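Local atomic coordinates of chitinase (Thermococcus chitonophagus, PDB entry 5XSX), a protein that probably hydrolyses internal linkages of chitin, this chain being the part that carries a beta-sandwich domain and a mainly helical domain holding bound chito-oligosaccharide. Residues Ala210-Trp215 against Gly372-Thr377; Asn174-Ala179 against Ala218-Pro223; Asp11-Glu16 against Asp93-His98. All coordinates share one frame; numbering follows the deposited sequence.

Contact 1 of 3, residues Ala210-Trp215 against Gly372-Thr377. With NAG (2-acetamido-2-deoxy-beta-D-glucopyranose), chain C; NAG (2-acetamido-2-deoxy-beta-D-glucopyranose), chain B; NAG (2-acetamido-2-deoxy-beta-D-glucopyranose), chain D.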
loop_
_atom_site.group_PDB
_atom_site.type_symbol
_atom_site.label_atom_id
_atom_site.label_comp_id
_atom_site.label_asym_id
_atom_site.label_seq_id
_atom_site.Cartn_x
_atom_site.Cartn_y
_atom_site.Cartn_z
ATOM N N ALA A 210 1.647 14.953 5.530
ATOM C CA ALA A 210 2.391 15.972 4.799
ATOM C C ALA A 210 2.389 17.308 5.540
ATOM O O ALA A 210 3.344 18.080 5.446
ATOM C CB ALA A 210 1.817 16.140 3.401
ATOM N N ALA A 211 1.314 17.572 6.276
ATOM C CA ALA A 211 1.198 18.803 7.047
ATOM C C ALA A 211 2.225 18.841 8.175
ATOM O O ALA A 211 2.891 19.854 8.389
ATOM C CB ALA A 211 -0.210 18.949 7.604
ATOM N N LYS A 212 2.350 17.729 8.892
ATOM C CA LYS A 212 3.293 17.623 9.999
ATOM C C LYS A 212 4.740 17.616 9.511
ATOM O O LYS A 212 5.619 18.206 10.140
ATOM C CB LYS A 212 3.010 16.358 10.816
ATOM C CG LYS A 212 4.075 16.025 11.850
ATOM C CD LYS A 212 4.211 17.131 12.881
ATOM C CE LYS A 212 5.429 16.915 13.764
ATOM N NZ LYS A 212 5.645 18.059 14.692
ATOM N N GLU A 213 4.977 16.955 8.384
ATOM C CA GLU A 213 6.333 16.780 7.879
ATOM C C GLU A 213 6.955 18.068 7.339
ATOM O O GLU A 213 8.123 18.350 7.609
ATOM C CB GLU A 213 6.353 15.703 6.791
ATOM C CG GLU A 213 6.110 14.291 7.308
ATOM C CD GLU A 213 7.221 13.793 8.219
ATOM O OE1 GLU A 213 6.995 12.795 8.935
ATOM O OE2 GLU A 213 8.320 14.389 8.215
ATOM N N ASN A 214 6.187 18.846 6.583
ATOM C CA ASN A 214 6.739 20.034 5.936
ATOM C C ASN A 214 5.674 21.032 5.480
ATOM O O ASN A 214 5.854 21.721 4.475
ATOM C CB ASN A 214 7.602 19.613 4.741
ATOM C CG ASN A 214 8.532 20.713 4.270
ATOM O OD1 ASN A 214 8.815 21.660 5.005
ATOM N ND2 ASN A 214 9.010 20.596 3.037
ATOM N N TRP A 215 4.571 21.109 6.221
ATOM C CA TRP A 215 3.475 22.030 5.905
ATOM C C TRP A 215 3.002 21.905 4.459
ATOM O O TRP A 215 2.587 22.890 3.849
ATOM C CB TRP A 215 3.893 23.480 6.171
ATOM C CG TRP A 215 3.980 23.848 7.618
ATOM C CD1 TRP A 215 5.097 23.842 8.400
ATOM C CD2 TRP A 215 2.906 24.291 8.455
ATOM N NE1 TRP A 215 4.785 24.250 9.674
ATOM C CE2 TRP A 215 3.446 24.532 9.733
ATOM C CE3 TRP A 215 1.540 24.508 8.247
ATOM C CZ2 TRP A 215 2.668 24.976 10.802
ATOM C CZ3 TRP A 215 0.769 24.950 9.307
ATOM C CH2 TRP A 215 1.334 25.179 10.569
ATOM N N GLY A 372 8.886 15.943 17.548
ATOM C CA GLY A 372 7.987 17.080 17.527
ATOM C C GLY A 372 6.539 16.679 17.728
ATOM O O GLY A 372 5.630 17.328 17.209
ATOM N N GLY A 373 6.324 15.610 18.489
ATOM C CA GLY A 373 4.988 15.091 18.718
ATOM C C GLY A 373 4.354 14.643 17.417
ATOM O O GLY A 373 3.212 14.985 17.125
ATOM N N HIS A 374 5.107 13.874 16.638
ATOM C CA HIS A 374 4.683 13.458 15.306
ATOM C C HIS A 374 3.381 12.661 15.325
ATOM O O HIS A 374 2.418 13.017 14.647
ATOM C CB HIS A 374 5.784 12.632 14.641
ATOM C CG HIS A 374 5.528 12.335 13.197
ATOM N ND1 HIS A 374 4.717 11.302 12.780
ATOM C CD2 HIS A 374 5.980 12.936 12.071
ATOM C CE1 HIS A 374 4.680 11.280 11.461
ATOM N NE2 HIS A 374 5.438 12.260 11.005
ATOM N N VAL A 375 3.358 11.587 16.107
ATOM C CA VAL A 375 2.201 10.696 16.161
ATOM C C VAL A 375 0.904 11.373 16.640
ATOM O O VAL A 375 -0.128 11.234 15.985
ATOM C CB VAL A 375 2.496 9.465 17.050
ATOM C CG1 VAL A 375 1.238 8.648 17.276
ATOM C CG2 VAL A 375 3.586 8.611 16.420
ATOM N N PRO A 376 0.941 12.114 17.768
ATOM C CA PRO A 376 -0.335 12.706 18.193
ATOM C C PRO A 376 -0.874 13.766 17.229
ATOM O O PRO A 376 -2.091 13.895 17.101
ATOM C CB PRO A 376 0.005 13.335 19.549
ATOM C CG PRO A 376 1.468 13.565 19.507
ATOM C CD PRO A 376 2.023 12.418 18.723
ATOM N N THR A 377 0.011 14.503 16.563
ATOM C CA THR A 377 -0.414 15.523 15.606
ATOM C C THR A 377 -1.170 14.913 14.431
ATOM O O THR A 377 -2.262 15.365 14.085
ATOM C CB THR A 377 0.781 16.328 15.053
ATOM O OG1 THR A 377 1.808 15.427 14.621
ATOM C CG2 THR A 377 1.341 17.261 16.113
HETATM C C1 NAG C . 9.664 18.879 10.430
HETATM C C2 NAG C . 10.919 18.704 9.622
HETATM C C3 NAG C . 11.076 17.344 9.046
HETATM C C4 NAG C . 10.959 16.305 10.092
HETATM C C5 NAG C . 9.610 16.402 10.754
HETATM C C6 NAG C . 9.488 15.361 11.814
HETATM C C7 NAG C . 12.167 20.308 8.159
HETATM C C8 NAG C . 12.147 21.333 7.016
HETATM N N2 NAG C . 10.942 19.673 8.543
HETATM O O3 NAG C . 12.379 17.251 8.418
HETATM O O4 NAG C . 11.144 14.984 9.506
HETATM O O5 NAG C . 9.394 17.742 11.355
HETATM O O6 NAG C . 8.237 15.493 12.483
HETATM O O7 NAG C . 13.213 20.041 8.737
HETATM C C1 NAG B . 8.342 22.788 13.554
HETATM C C2 NAG B . 8.038 21.398 14.060
HETATM C C3 NAG B . 8.615 20.340 13.196
HETATM C C4 NAG B . 8.600 20.587 11.703
HETATM C C5 NAG B . 8.538 22.035 11.236
HETATM C C6 NAG B . 7.861 22.098 9.900
HETATM C C7 NAG B . 7.713 20.841 16.498
HETATM C C8 NAG B . 8.286 20.719 17.924
HETATM N N2 NAG B . 8.570 21.278 15.406
HETATM O O1 NAG B . 7.700 23.683 14.361
HETATM O O3 NAG B . 7.887 19.091 13.437
HETATM O O4 NAG B . 9.844 20.068 11.209
HETATM O O5 NAG B . 7.833 22.934 12.165
HETATM O O6 NAG B . 8.793 22.468 8.893
HETATM O O7 NAG B . 6.550 20.571 16.285
HETATM C C1 NAG D . 11.890 13.805 9.609
HETATM C C2 NAG D . 12.726 12.936 10.497
HETATM C C3 NAG D . 13.222 11.730 9.796
HETATM C C4 NAG D . 12.130 10.941 9.123
HETATM C C5 NAG D . 11.226 11.831 8.282
HETATM C C6 NAG D . 10.046 11.055 7.841
HETATM C C7 NAG D . 13.824 14.300 12.369
HETATM C C8 NAG D . 15.026 15.114 12.925
HETATM N N2 NAG D . 13.883 13.716 11.017
HETATM O O3 NAG D . 13.896 10.889 10.761
HETATM O O4 NAG D . 12.726 9.934 8.245
HETATM O O5 NAG D . 10.757 13.016 8.994
HETATM O O6 NAG D . 9.161 10.867 8.941
HETATM O O7 NAG D . 12.834 14.146 13.051
#
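Lys212 NZ is gripped from several sides at once. It donates to Gly372 O at 2.6 Å, lying above the carbonyl plane of that residue, and to O3 of the chain B NAG at 2.8 Å; Asn174 OD1, from the loop before strand 179-181, takes a further bond. The chain leaves the backbone with CG opposite the main-chain N (chi1 170°), then bends at chi2 and runs extended to the amine. On the way CG sits 3.6 Å from His374 CD2, approaching the ring obliquely, and CD passes Thr377 OG1 at 3.4 Å, crossing the threonine side chain roughly perpendicularly. One turn of helix 203-214 and the start of helix 374-387 are thereby joined at the bound sugar of the helical domain, where the NAG units of chains B, C and D are linked through their O4 and C1 atoms into one chito-oligosaccharide. Glu213, next along, turns its carboxylate on the other helix: His374 NE2 donates to Glu213 OE1 at 2.6 Å, in a bent bond (138°) coming from above the carboxylate plane, which stands 51° from the imidazole plane. O6 of the chain D NAG gives OE1 a second bond of 2.9 Å. The other oxygen, Glu213 OE2, lies 3.2 Å from O4 of the chain C NAG, the bridging oxygen of the link to chain D. At its other nitrogen, ND1, His374 makes a weak bond to Asp333 OD2, a second-shell carboxylate in helix 327-338. At the ring's edge, O6 of the chain C NAG comes to 3.4 Å from His374 CD2.

Contact 2 of 3, residues Asn174-Ala179 against Ala218-Pro223. With NAG (2-acetamido-2-deoxy-beta-D-glucopyranose), chain B.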
loop_
_atom_site.group_PDB
_atom_site.type_symbol
_atom_site.label_atom_id
_atom_site.label_comp_id
_atom_site.label_asym_id
_atom_site.label_seq_id
_atom_site.Cartn_x
_atom_site.Cartn_y
_atom_site.Cartn_z
ATOM N N ASN A 174 2.850 22.069 14.792
ATOM C CA ASN A 174 4.231 22.531 14.676
ATOM C C ASN A 174 4.447 23.899 15.315
ATOM O O ASN A 174 5.013 24.798 14.694
ATOM C CB ASN A 174 4.659 22.569 13.206
ATOM C CG ASN A 174 4.560 21.213 12.539
ATOM O OD1 ASN A 174 4.011 20.271 13.107
ATOM N ND2 ASN A 174 5.086 21.108 11.325
ATOM N N LEU A 175 3.987 24.036 16.557
ATOM C CA LEU A 175 4.104 25.276 17.320
ATOM C C LEU A 175 3.417 26.446 16.623
ATOM O O LEU A 175 3.958 27.550 16.563
ATOM C CB LEU A 175 5.575 25.613 17.584
ATOM C CG LEU A 175 6.399 24.548 18.313
ATOM C CD1 LEU A 175 7.812 25.047 18.573
ATOM C CD2 LEU A 175 5.721 24.138 19.611
ATOM N N ALA A 176 2.222 26.199 16.097
ATOM C CA ALA A 176 1.422 27.256 15.489
ATOM C C ALA A 176 0.118 27.444 16.254
ATOM O O ALA A 176 -0.366 26.519 16.907
ATOM C CB ALA A 176 1.139 26.945 14.029
ATOM N N SER A 177 -0.440 28.647 16.173
ATOM C CA SER A 177 -1.701 28.957 16.835
ATOM C C SER A 177 -2.827 28.091 16.285
ATOM O O SER A 177 -3.528 27.411 17.034
ATOM C CB SER A 177 -2.045 30.438 16.670
ATOM O OG SER A 177 -2.164 30.784 15.300
ATOM N N SER A 178 -2.992 28.124 14.967
ATOM C CA SER A 178 -4.002 27.317 14.297
ATOM C C SER A 178 -3.503 26.876 12.928
ATOM O O SER A 178 -2.397 27.225 12.519
ATOM C CB SER A 178 -5.311 28.095 14.157
ATOM O OG SER A 178 -5.132 29.254 13.362
ATOM N N ALA A 179 -4.325 26.108 12.222
ATOM C CA ALA A 179 -3.972 25.641 10.888
ATOM C C ALA A 179 -5.219 25.317 10.075
ATOM O O ALA A 179 -6.274 25.012 10.630
ATOM C CB ALA A 179 -3.063 24.427 10.975
ATOM N N ALA A 218 -1.148 22.238 4.489
ATOM C CA ALA A 218 -1.783 23.056 5.516
ATOM C C ALA A 218 -1.311 24.506 5.484
ATOM O O ALA A 218 -0.130 24.783 5.279
ATOM C CB ALA A 218 -1.531 22.458 6.890
ATOM N N VAL A 219 -2.250 25.425 5.687
ATOM C CA VAL A 219 -1.933 26.845 5.792
ATOM C C VAL A 219 -2.355 27.362 7.163
ATOM O O VAL A 219 -3.135 26.713 7.861
ATOM C CB VAL A 219 -2.627 27.671 4.693
ATOM C CG1 VAL A 219 -2.097 27.281 3.322
ATOM C CG2 VAL A 219 -4.134 27.490 4.762
ATOM N N THR A 220 -1.844 28.527 7.550
ATOM C CA THR A 220 -2.126 29.059 8.880
ATOM C C THR A 220 -2.313 30.575 8.897
ATOM O O THR A 220 -1.793 31.290 8.039
ATOM C CB THR A 220 -1.005 28.693 9.871
ATOM O OG1 THR A 220 -1.356 29.149 11.183
ATOM C CG2 THR A 220 0.316 29.326 9.450
ATOM N N LYS A 221 -3.068 31.054 9.882
ATOM C CA LYS A 221 -3.249 32.486 10.094
ATOM C C LYS A 221 -2.151 33.033 10.997
ATOM O O LYS A 221 -2.065 34.240 11.221
ATOM C CB LYS A 221 -4.617 32.779 10.714
ATOM C CG LYS A 221 -5.798 32.598 9.778
ATOM C CD LYS A 221 -7.097 32.976 10.474
ATOM C CE LYS A 221 -8.291 32.867 9.539
ATOM N NZ LYS A 221 -9.562 33.232 10.226
ATOM N N ASP A 222 -1.322 32.130 11.514
ATOM C CA ASP A 222 -0.272 32.478 12.466
ATOM C C ASP A 222 0.686 33.514 11.888
ATOM O O ASP A 222 1.362 33.257 10.892
ATOM C CB ASP A 222 0.497 31.222 12.887
ATOM C CG ASP A 222 1.289 31.419 14.167
ATOM O OD1 ASP A 222 1.938 32.474 14.321
ATOM O OD2 ASP A 222 1.259 30.513 15.028
ATOM N N PRO A 223 0.739 34.697 12.519
ATOM C CA PRO A 223 1.594 35.808 12.089
ATOM C C PRO A 223 3.080 35.494 12.227
ATOM O O PRO A 223 3.891 36.008 11.456
ATOM C CB PRO A 223 1.193 36.950 13.035
ATOM C CG PRO A 223 -0.144 36.555 13.581
ATOM C CD PRO A 223 -0.097 35.066 13.673
HETATM C C1 NAG B . 8.342 22.788 13.554
HETATM C C2 NAG B . 8.038 21.398 14.060
HETATM C C3 NAG B . 8.615 20.340 13.196
HETATM C C4 NAG B . 8.600 20.587 11.703
HETATM C C5 NAG B . 8.538 22.035 11.236
HETATM C C6 NAG B . 7.861 22.098 9.900
HETATM C C7 NAG B . 7.713 20.841 16.498
HETATM C C8 NAG B . 8.286 20.719 17.924
HETATM N N2 NAG B . 8.570 21.278 15.406
HETATM O O1 NAG B . 7.700 23.683 14.361
HETATM O O3 NAG B . 7.887 19.091 13.437
HETATM O O4 NAG B . 9.844 20.068 11.209
HETATM O O5 NAG B . 7.833 22.934 12.165
HETATM O O6 NAG B . 8.793 22.468 8.893
HETATM O O7 NAG B . 6.550 20.571 16.285
#
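Asp222 reaches across to the Ala176-Ser177 peptide, and its side chain can be followed atom by atom. CB comes first, 3.6 Å from Ser177 OG, with the serine hydroxyl alongside. CG stands opposite the main-chain N (chi1 -162°), which carries the carboxylate across to the 174-179 loop. There OD2 accepts the main-chain N-H of Ser177 at 2.8 Å, a fairly straight bond (162°) that meets the oxygen on its anti side, somewhat tilted from the carboxylate plane. The same OD2 takes a weak bond from Ser177 OG and lies 3.7 Å from Ala176 CB. OD1 turns back to the continuation of its own segment and accepts from the backbone N of Ala224, so both oxygens of this carboxylate are used.

Two residues earlier Thr220 does a similar job with a hydroxyl. OG1 donates to Ser178 O at 2.6 Å, from above the carbonyl plane, and accepts the N-H of Asp222 at 3.0 Å, which makes an ST turn; one small group thus pins the loop and shapes the chain leading to Asp222. Beyond it Ala179 CA sits 3.3 Å from Val219 O in a CA-H...O contact, where strands 179-181 and 218-219 run antiparallel in a small three-stranded sheet. At the far end of the loop Asn174 borders the bound sugar, its backbone O weakly bonded to O1 of the chain B NAG.

Side-chain oxygens here serve backbone donors and acceptors past the end of the paired strands, so the two segments are tied together mainly by polar bonds; the N-H groups of Ser177 and Ala224 probably stabilise the negative charge of Asp222.

Contact 3 of 3, residues Asp11-Glu16 against Asp93-His98. With PO4 (phosphate ion), chain I.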
loop_
_atom_site.group_PDB
_atom_site.type_symbol
_atom_site.label_atom_id
_atom_site.label_comp_id
_atom_site.label_asym_id
_atom_site.label_seq_id
_atom_site.Cartn_x
_atom_site.Cartn_y
_atom_site.Cartn_z
ATOM N N ASP A 11 10.045 -50.210 1.441
ATOM C CA ASP A 11 9.437 -49.351 2.448
ATOM C C ASP A 11 9.977 -47.926 2.375
ATOM O O ASP A 11 9.851 -47.155 3.327
ATOM C CB ASP A 11 9.670 -49.925 3.846
ATOM C CG ASP A 11 11.142 -50.133 4.151
ATOM O OD1 ASP A 11 11.915 -50.400 3.207
ATOM O OD2 ASP A 11 11.526 -50.028 5.335
ATOM N N LYS A 12 10.576 -47.578 1.240
ATOM C CA LYS A 12 11.171 -46.259 1.070
ATOM C C LYS A 12 10.648 -45.556 -0.178
ATOM O O LYS A 12 10.658 -46.119 -1.273
ATOM C CB LYS A 12 12.696 -46.370 1.007
ATOM C CG LYS A 12 13.324 -46.972 2.254
ATOM C CD LYS A 12 14.830 -47.103 2.108
ATOM C CE LYS A 12 15.449 -47.740 3.341
ATOM N NZ LYS A 12 16.927 -47.858 3.219
ATOM N N ILE A 13 10.187 -44.323 0.003
ATOM C CA ILE A 13 9.710 -43.503 -1.104
ATOM C C ILE A 13 10.594 -42.270 -1.256
ATOM O O ILE A 13 10.953 -41.629 -0.267
ATOM C CB ILE A 13 8.245 -43.062 -0.899
ATOM C CG1 ILE A 13 7.358 -44.271 -0.597
ATOM C CG2 ILE A 13 7.730 -42.318 -2.122
ATOM C CD1 ILE A 13 5.915 -43.911 -0.306
ATOM N N THR A 14 10.949 -41.944 -2.495
ATOM C CA THR A 14 11.776 -40.776 -2.763
ATOM C C THR A 14 11.122 -39.868 -3.802
ATOM O O THR A 14 10.929 -40.264 -4.951
ATOM C CB THR A 14 13.180 -41.178 -3.244
ATOM O OG1 THR A 14 13.767 -42.085 -2.302
ATOM C CG2 THR A 14 14.066 -39.954 -3.375
ATOM N N VAL A 15 10.783 -38.652 -3.387
ATOM C CA VAL A 15 10.116 -37.693 -4.261
ATOM C C VAL A 15 10.991 -36.464 -4.494
ATOM O O VAL A 15 11.580 -35.929 -3.554
ATOM C CB VAL A 15 8.758 -37.248 -3.675
ATOM C CG1 VAL A 15 8.042 -36.311 -4.634
ATOM C CG2 VAL A 15 7.889 -38.455 -3.366
ATOM N N GLU A 16 11.078 -36.022 -5.746
ATOM C CA GLU A 16 11.842 -34.823 -6.078
ATOM C C GLU A 16 10.932 -33.622 -6.309
ATOM O O GLU A 16 10.238 -33.540 -7.324
ATOM C CB GLU A 16 12.706 -35.053 -7.317
ATOM C CG GLU A 16 13.681 -33.920 -7.598
ATOM C CD GLU A 16 14.307 -34.019 -8.975
ATOM O OE1 GLU A 16 15.519 -33.744 -9.098
ATOM O OE2 GLU A 16 13.583 -34.363 -9.933
ATOM N N ASP A 93 -1.192 -44.830 6.621
ATOM C CA ASP A 93 -2.008 -45.007 5.425
ATOM C C ASP A 93 -1.694 -43.968 4.350
ATOM O O ASP A 93 -2.187 -44.058 3.225
ATOM C CB ASP A 93 -3.496 -44.960 5.785
ATOM C CG ASP A 93 -3.848 -43.787 6.684
ATOM O OD1 ASP A 93 -3.115 -42.776 6.674
ATOM O OD2 ASP A 93 -4.867 -43.877 7.401
ATOM N N ASN A 94 -0.874 -42.983 4.698
ATOM C CA ASN A 94 -0.522 -41.924 3.759
ATOM C C ASN A 94 0.981 -41.647 3.731
ATOM O O ASN A 94 1.431 -40.611 4.218
ATOM C CB ASN A 94 -1.284 -40.645 4.108
ATOM C CG ASN A 94 -1.813 -39.930 2.883
ATOM O OD1 ASN A 94 -1.229 -40.010 1.804
ATOM N ND2 ASN A 94 -2.928 -39.227 3.045
ATOM N N PRO A 95 1.763 -42.578 3.159
ATOM C CA PRO A 95 3.226 -42.459 3.146
ATOM C C PRO A 95 3.753 -41.429 2.144
ATOM O O PRO A 95 4.699 -40.706 2.463
ATOM C CB PRO A 95 3.682 -43.867 2.760
ATOM C CG PRO A 95 2.566 -44.403 1.936
ATOM C CD PRO A 95 1.305 -43.823 2.516
ATOM N N TYR A 96 3.153 -41.367 0.959
ATOM C CA TYR A 96 3.602 -40.452 -0.089
ATOM C C TYR A 96 3.482 -38.987 0.321
ATOM O O TYR A 96 2.443 -38.563 0.829
ATOM C CB TYR A 96 2.807 -40.681 -1.377
ATOM C CG TYR A 96 3.173 -41.943 -2.122
ATOM C CD1 TYR A 96 2.525 -43.142 -1.858
ATOM C CD2 TYR A 96 4.162 -41.933 -3.097
ATOM C CE1 TYR A 96 2.855 -44.298 -2.540
ATOM C CE2 TYR A 96 4.499 -43.082 -3.784
ATOM C CZ TYR A 96 3.844 -44.262 -3.502
ATOM O OH TYR A 96 4.177 -45.409 -4.186
ATOM N N PRO A 97 4.555 -38.210 0.105
ATOM C CA PRO A 97 4.509 -36.758 0.298
ATOM C C PRO A 97 3.479 -36.123 -0.626
ATOM O O PRO A 97 3.549 -36.302 -1.842
ATOM C CB PRO A 97 5.929 -36.307 -0.061
ATOM C CG PRO A 97 6.774 -37.519 0.142
ATOM C CD PRO A 97 5.906 -38.678 -0.249
ATOM N N HIS A 98 2.527 -35.397 -0.052
ATOM C CA HIS A 98 1.442 -34.817 -0.830
ATOM C C HIS A 98 1.014 -33.468 -0.267
ATOM O O HIS A 98 1.480 -33.058 0.798
ATOM C CB HIS A 98 0.248 -35.771 -0.865
ATOM C CG HIS A 98 -0.335 -36.054 0.485
ATOM N ND1 HIS A 98 0.249 -36.924 1.379
ATOM C CD2 HIS A 98 -1.449 -35.581 1.091
ATOM C CE1 HIS A 98 -0.480 -36.974 2.481
ATOM N NE2 HIS A 98 -1.515 -36.169 2.331
HETATM P P PO4 I . -5.721 -36.886 1.333
HETATM O O1 PO4 I . -5.834 -35.893 2.465
HETATM O O2 PO4 I . -4.351 -37.521 1.352
HETATM O O3 PO4 I . -6.773 -37.957 1.493
HETATM O O4 PO4 I . -5.921 -36.176 0.015
#
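The Tyr96 ring has Ile13 seated on one face: CD1 stands 3.6 Å from the ring centroid and only 1° off the normal, a CH-pi contact almost exactly over the centre. The other branch, Ile13 CG2, stands opposite the main-chain N and comes to 3.7 Å from Tyr96 CE2, near the rim. The second flat group, the His98 imidazole, has the Tyr96 carbonyl at its edge: ND1 donates in the ring plane to Tyr96 O at 2.8 Å, nearly straight at 171°. A phosphate, probably from the crystallisation liquor, approaches that ring obliquely and accepts from Asn94 ND2 at 2.8 Å. A leucine at His98 is likely to leave Tyr96 O without its side-chain donor and the turn before it freer to shift.

Two prolines complete the apolar patch. Pro95 CB packs 3.8 Å from Ile13 CD1, and Val15 CG2 touches Pro97 CD at 3.7 Å, the two side chains lying alongside in opposing senses. The 93-98 loop, running from strand 80-89 of one sheet of the beta-sandwich to strand 98-104 of the other, thus packs on strand 12-21 of the first. The two segments hold by apolar and CH-pi packing, with no hydrogen bond between them; the polar bonds of 93-98 go to itself, the phosphate, Thr42 and Thr43.

In the fold
Contacts 1 and 2 are neighbours in the helical domain, their centres 12 Å apart, whereas contact 3 lies in the beta-sandwich on the opposite side of the chain's centre, about 59 Å from contact 1 and 71 Å from contact 2, centre to centre. Helix 203-214 of contact 1 is followed, after a short turn, by strand 218-219 of contact 2, Ala211 and Ala218 pack together, and both contacts touch the chain B NAG. Contact 1 is buried and joins two helices through charged and ring groups that also hold sugar; contact 2 is only partly buried and ties loops with neutral and carboxylate oxygens. Contact 3, also mostly buried, is apolar and takes no sugar.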